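Local coordinates for protein RpfR (Cronobacter turicensis, PDB 6DGG) that carries a PAS sensory domain, here with lauric acid bound in the pocket between its antiparallel sheet and its helices, at residues A[21-24]-A[25-28]; A[46-49]-A[50-53]. All blocks are in the same frame, centred on the assembly; numbering follows the deposited sequence.

Contact 1 of 2, residues A[21-24]-A[25-28]; sequences RFNR and LSEE
Three groups grip OD1 of Asn23. The hydroxyl of Ser26 gives the shortest bond, OG to OD1 of Asn23 at 2.8 Å, arriving nearly in line with the side-chain carbonyl. The amide N of Ser26 adds a weak capping bond to the same oxygen at 3.3 Å, and Ile10 N, on the neighbouring strand, is the third donor. ND2 turns to Ser8 O, so bonds at both ends of the amide fix its rotation. With chi1 at 79°, CG of Asn23 sits between its backbone N and carbonyl carbon, which turns OD1 back toward the N and OG of Ser26. The main chain follows: Glu27 N donates to Asn23 O at 3.1 Å, and Glu28 N to Arg24 O.

On the buried side, the methylene of Ser26 lies over the centre of the Phe22 ring, CB 3.5 Å from the centroid and only 8° off the normal, a CH-pi contact. The ring gets there because its CG is anti to the backbone N (chi1 -173°). Glu27 passes its CG 4.0 Å from CD2 of Phe22; its OE2 is held chiefly by Glu34 N, and a water donating to Phe22 O at 2.9 Å also reaches that OE2 weakly. Lauric acid touches both Phe22 and Ser26. Bonded to Ser26 N through its side chain, Asn23 is an asparagine N-cap, here joining edge strand 19-22 to helix 24-30 at the wall of a PAS-domain ligand pocket.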
ATOM      1  N   ARG A  21       8.308  -1.533  -4.128  1.00  7.52           N
ATOM      2  CA  ARG A  21       8.290  -0.285  -4.881  1.00  6.63           C
ATOM      3  C   ARG A  21       7.263   0.637  -4.234  1.00  6.62           C
ATOM      4  O   ARG A  21       6.303   0.183  -3.597  1.00  6.87           O
ATOM      5  CB  ARG A  21       7.921  -0.495  -6.360  1.00  6.81           C
ATOM      6  CG  ARG A  21       8.946  -1.250  -7.198  1.00  8.16           C
ATOM      7  CD  ARG A  21       9.196  -0.535  -8.525  1.00  9.39           C
ATOM      8  NE  ARG A  21       9.918   0.717  -8.311  1.00  8.77           N
ATOM      9  CZ  ARG A  21      10.453   1.461  -9.275  1.00  9.61           C
ATOM     10  NH1 ARG A  21      10.356   1.095 -10.545  1.00 10.49           N
ATOM     11  NH2 ARG A  21      11.092   2.574  -8.955  1.00  9.87           N
ATOM     12  N   PHE A  22       7.458   1.939  -4.439  1.00  6.40           N
ATOM     13  CA  PHE A  22       6.737   2.978  -3.704  1.00  5.48           C
ATOM     14  C   PHE A  22       6.862   4.225  -4.566  1.00  6.04           C
ATOM     15  O   PHE A  22       7.967   4.755  -4.721  1.00  7.68           O
ATOM     16  CB  PHE A  22       7.446   3.149  -2.362  1.00  5.73           C
ATOM     17  CG  PHE A  22       6.778   4.058  -1.358  1.00  5.88           C
ATOM     18  CD1 PHE A  22       5.768   3.580  -0.528  1.00  8.52           C
ATOM     19  CD2 PHE A  22       7.261   5.341  -1.137  1.00  7.96           C
ATOM     20  CE1 PHE A  22       5.202   4.387   0.451  1.00  7.97           C
ATOM     21  CE2 PHE A  22       6.699   6.159  -0.148  1.00  8.89           C
ATOM     22  CZ  PHE A  22       5.670   5.673   0.647  1.00  8.13           C
ATOM     23  N   ASN A  23       5.758   4.659  -5.179  1.00  6.41           N
ATOM     24  CA  ASN A  23       5.859   5.646  -6.250  1.00  6.50           C
ATOM     25  C   ASN A  23       5.898   7.083  -5.719  1.00  6.76           C
ATOM     26  O   ASN A  23       5.812   7.347  -4.521  1.00  6.41           O
ATOM     27  CB  ASN A  23       4.763   5.457  -7.306  1.00  6.76           C
ATOM     28  CG  ASN A  23       3.417   6.013  -6.870  1.00  6.51           C
ATOM     29  OD1 ASN A  23       3.041   5.915  -5.706  1.00  6.69           O
ATOM     30  ND2 ASN A  23       2.683   6.593  -7.817  1.00  7.21           N
ATOM     31  N   ARG A  24       6.002   8.034  -6.646  1.00  7.67           N
ATOM     32  CA  ARG A  24       6.247   9.420  -6.259  1.00  8.28           C
ATOM     33  C   ARG A  24       5.083  10.002  -5.468  1.00  8.28           C
ATOM     34  O   ARG A  24       5.291  10.775  -4.523  1.00  8.46           O
ATOM     35  CB  ARG A  24       6.539  10.269  -7.492  1.00  9.59           C
ATOM     36  CG  ARG A  24       7.001  11.673  -7.168  1.00 14.94           C
ATOM     37  CD  ARG A  24       7.538  12.382  -8.412  1.00 22.79           C
ATOM     38  NE  ARG A  24       8.704  11.709  -8.982  1.00 22.18           N
ATOM     39  CZ  ARG A  24       9.368  12.131 -10.055  1.00 27.07           C
ATOM     40  NH1 ARG A  24       8.986  13.232 -10.691  1.00 25.17           N
ATOM     41  NH2 ARG A  24      10.420  11.451 -10.492  1.00 27.21           N
ATOM     42  N   LEU A  25       3.846   9.673  -5.839  1.00  8.08           N
ATOM     43  CA  LEU A  25       2.726  10.204  -5.074  1.00  9.74           C
ATOM     44  C   LEU A  25       2.715   9.640  -3.659  1.00  8.58           C
ATOM     45  O   LEU A  25       2.346  10.344  -2.712  1.00  8.45           O
ATOM     46  CB  LEU A  25       1.403   9.943  -5.799  1.00  8.60           C
ATOM     47  CG  LEU A  25       0.179  10.656  -5.212  1.00  8.42           C
ATOM     48  CD1 LEU A  25       0.376  12.175  -5.140  1.00 16.51           C
ATOM     49  CD2 LEU A  25      -1.093  10.356  -6.002  1.00  8.43           C
ATOM     50  N   SER A  26       3.145   8.385  -3.493  1.00  6.16           N
ATOM     51  CA  SER A  26       3.314   7.824  -2.157  1.00  5.86           C
ATOM     52  C   SER A  26       4.332   8.626  -1.356  1.00  8.44           C
ATOM     53  O   SER A  26       4.126   8.893  -0.166  1.00  7.66           O
ATOM     54  CB  SER A  26       3.744   6.361  -2.245  1.00  6.57           C
ATOM     55  OG  SER A  26       2.764   5.579  -2.910  1.00  7.72           O
ATOM     56  N   GLU A  27       5.437   9.022  -1.997  1.00  7.07           N
ATOM     57  CA  GLU A  27       6.422   9.872  -1.338  1.00  8.65           C
ATOM     58  C   GLU A  27       5.805  11.197  -0.918  1.00  9.71           C
ATOM     59  O   GLU A  27       6.048  11.678   0.190  1.00  8.92           O
ATOM     60  CB  GLU A  27       7.615  10.120  -2.268  1.00  7.99           C
ATOM     61  CG  GLU A  27       8.354   8.857  -2.706  1.00  9.17           C
ATOM     62  CD  GLU A  27       9.529   9.142  -3.610  1.00 10.26           C
ATOM     63  OE1 GLU A  27       9.556  10.217  -4.255  1.00 15.16           O
ATOM     64  OE2 GLU A  27      10.449   8.301  -3.686  1.00 11.03           O
ATOM     65  N   GLU A  28       5.002  11.814  -1.795  1.00  8.04           N
ATOM     66  CA  GLU A  28       4.420  13.113  -1.471  1.00 10.77           C
ATOM     67  C   GLU A  28       3.470  13.023  -0.278  1.00  9.31           C
ATOM     68  O   GLU A  28       3.457  13.913   0.583  1.00 12.80           O
ATOM     69  CB  GLU A  28       3.732  13.696  -2.702  1.00 10.09           C
ATOM     70  CG  GLU A  28       4.707  14.072  -3.813  1.00 16.49           C
ATOM     71  CD  GLU A  28       4.013  14.457  -5.109  1.00 46.72           C
ATOM     72  OE1 GLU A  28       2.815  14.808  -5.070  1.00 58.33           O
ATOM     73  OE2 GLU A  28       4.670  14.403  -6.170  1.00 47.08           O
TER
HETATM   74  O   HOH W   1       9.252   7.009  -5.944  1.00 14.16           O

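Contact 2 of 2, residues A[46-49]-A[50-53]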
ATOM      1  N   PHE A  46       2.513   2.476   8.135  1.00 10.54           N
ATOM      2  CA  PHE A  46       1.498   3.375   7.582  1.00  9.34           C
ATOM      3  C   PHE A  46       0.084   3.135   8.096  1.00 12.27           C
ATOM      4  O   PHE A  46      -0.858   3.760   7.582  1.00 10.71           O
ATOM      5  CB  PHE A  46       1.492   3.328   6.048  1.00  8.17           C
ATOM      6  CG  PHE A  46       2.771   3.785   5.428  1.00  6.86           C
ATOM      7  CD1 PHE A  46       3.220   5.080   5.617  1.00 11.13           C
ATOM      8  CD2 PHE A  46       3.540   2.914   4.662  1.00 13.80           C
ATOM      9  CE1 PHE A  46       4.401   5.508   5.038  1.00 13.89           C
ATOM     10  CE2 PHE A  46       4.716   3.332   4.087  1.00 10.60           C
ATOM     11  CZ  PHE A  46       5.156   4.632   4.278  1.00 10.21           C
ATOM     12  N   MET A  47      -0.111   2.270   9.088  1.00  9.36           N
ATOM     13  CA  MET A  47      -1.457   1.974   9.544  1.00  9.67           C
ATOM     14  C   MET A  47      -1.535   1.973  11.063  1.00  9.89           C
ATOM     15  O   MET A  47      -0.571   1.649  11.766  1.00 10.61           O
ATOM     16  CB  MET A  47      -1.951   0.624   9.008  1.00  8.61           C
ATOM     17  CG  MET A  47      -1.890   0.494   7.499  1.00 11.31           C
ATOM     18  SD  MET A  47      -2.496  -1.106   6.951  1.00  9.74           S
ATOM     19  CE  MET A  47      -2.026  -1.038   5.227  1.00 10.23           C
ATOM     20  N   SER A  48      -2.708   2.344  11.558  1.00 10.67           N
ATOM     21  CA  SER A  48      -3.028   2.194  12.961  1.00 12.19           C
ATOM     22  C   SER A  48      -3.043   0.710  13.316  1.00 12.87           C
ATOM     23  O   SER A  48      -3.131  -0.146  12.434  1.00 12.24           O
ATOM     24  CB  SER A  48      -4.415   2.767  13.224  1.00 13.06           C
ATOM     25  OG  SER A  48      -5.382   1.971  12.561  1.00 13.54           O
ATOM     26  N   PRO A  49      -2.963   0.371  14.609  1.00 10.38           N
ATOM     27  CA  PRO A  49      -2.952  -1.054  14.960  1.00 11.03           C
ATOM     28  C   PRO A  49      -4.153  -1.809  14.428  1.00 10.23           C
ATOM     29  O   PRO A  49      -4.000  -2.930  13.922  1.00  9.94           O
ATOM     30  CB  PRO A  49      -2.883  -1.038  16.491  1.00 13.23           C
ATOM     31  CG  PRO A  49      -2.146   0.227  16.799  1.00 15.53           C
ATOM     32  CD  PRO A  49      -2.640   1.219  15.768  1.00 11.99           C
ATOM     33  N   ALA A  50      -5.346  -1.214  14.511  1.00 10.28           N
ATOM     34  CA  ALA A  50      -6.546  -1.906  14.049  1.00 13.27           C
ATOM     35  C   ALA A  50      -6.512  -2.122  12.545  1.00 11.21           C
ATOM     36  O   ALA A  50      -6.887  -3.196  12.057  1.00 10.58           O
ATOM     37  CB  ALA A  50      -7.788  -1.105  14.430  1.00 14.67           C
ATOM     38  N   GLU A  51      -6.097  -1.108  11.789  1.00 11.18           N
ATOM     39  CA  GLU A  51      -6.026  -1.258  10.341  1.00  7.04           C
ATOM     40  C   GLU A  51      -4.929  -2.235   9.953  1.00  9.48           C
ATOM     41  O   GLU A  51      -5.117  -3.053   9.044  1.00 10.28           O
ATOM     42  CB  GLU A  51      -5.804   0.106   9.681  1.00  8.67           C
ATOM     43  CG  GLU A  51      -7.030   0.985   9.667  1.00 11.55           C
ATOM     44  CD  GLU A  51      -8.105   0.432   8.769  1.00 15.72           C
ATOM     45  OE1 GLU A  51      -8.263   0.944   7.653  1.00 13.76           O
ATOM     46  OE2 GLU A  51      -8.787  -0.536   9.169  1.00 23.80           O
ATOM     47  N   ALA A  52      -3.781  -2.169  10.634  1.00  8.76           N
ATOM     48  CA  ALA A  52      -2.675  -3.072  10.332  1.00  8.48           C
ATOM     49  C   ALA A  52      -3.079  -4.525  10.539  1.00 10.06           C
ATOM     50  O   ALA A  52      -2.734  -5.398   9.732  1.00 11.10           O
ATOM     51  CB  ALA A  52      -1.479  -2.723  11.212  1.00  9.21           C
ATOM     52  N   SER A  53      -3.782  -4.812  11.632  1.00 10.32           N
ATOM     53  CA  SER A  53      -4.193  -6.183  11.901  1.00 13.76           C
ATOM     54  C   SER A  53      -5.125  -6.693  10.812  1.00 12.45           C
ATOM     55  O   SER A  53      -4.953  -7.805  10.302  1.00 11.79           O
ATOM     56  CB  SER A  53      -4.861  -6.263  13.269  1.00 13.91           C
ATOM     57  OG  SER A  53      -3.902  -6.101  14.294  1.00 24.82           O
TER
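Met47 meets the first turn of helix 49-65 through its CB and its SD. Its CB lies 3.7 Å from the backbone N of Ala52, with the methyl CB of Ala52 at 4.0 Å and CB of Glu51 at a similar distance. From there CG leaves beside the backbone N (chi1 -55°) and the chain runs extended, carrying SD to 3.9 Å from the carbonyl O of Glu51 and as near to CA of Ala52. The terminal CE leads away from the helix, and the side chain also packs on Arg73 and Ile75 of strand 69-77. The side chain thus lies between helix and sheet, its nearest atom about 4 Å from the bound lauric acid.

Ser48 closes the helix start. Its OG accepts from Glu51 N at 3.3 Å, with an N-H...O angle of 163°, which defines a serine N-cap. The same OG is 3.5 Å from CB of Glu51, whose chain bends at chi2 (-68°) and takes the carboxylate to Trp74 N and Arg73 of strand 69-77. Behind the cap, Ala52 N donates to Ser48 O at 2.8 Å.

Pro49, the first helical residue, supplies a carbonyl that accepts twice. Ser53 N and Ser53 OG reach Pro49 O from opposite faces of its plane, the amide at 3.0 Å and the hydroxyl as a longer second donor. The turn thus combines a side-chain cap and backbone bonds with apolar contacts of Met47 on the buried Ala52, while the carboxylate of Glu51 pairs with Arg73 of strand 69-77, which would be expected to favour the charged forms of both.

In the fold
Both contacts are starts of helices, with a side-chain oxygen capping the amide three residues on: an asparagine in contact 1, a serine in contact 2. Each is partly buried, with two touching residues buried (Phe22 and Ser26; Met47 and Ala52) and two exposed, and their centres lie about 10 and 12 Å from the chain centre. Contact 1 leads from edge strand 19-22 directly into helix 24-30, its cap shared with strand 9-13; contact 2 links helix 42-46 to helix 49-65 and looks to the other edge strand, 69-77. An aromatic CH-pi contact lines the buried side of the first, a thioether that of the second. Phe22 CZ packs 3.8 Å from Phe46 CZ, and lauric acid touches both phenylalanines.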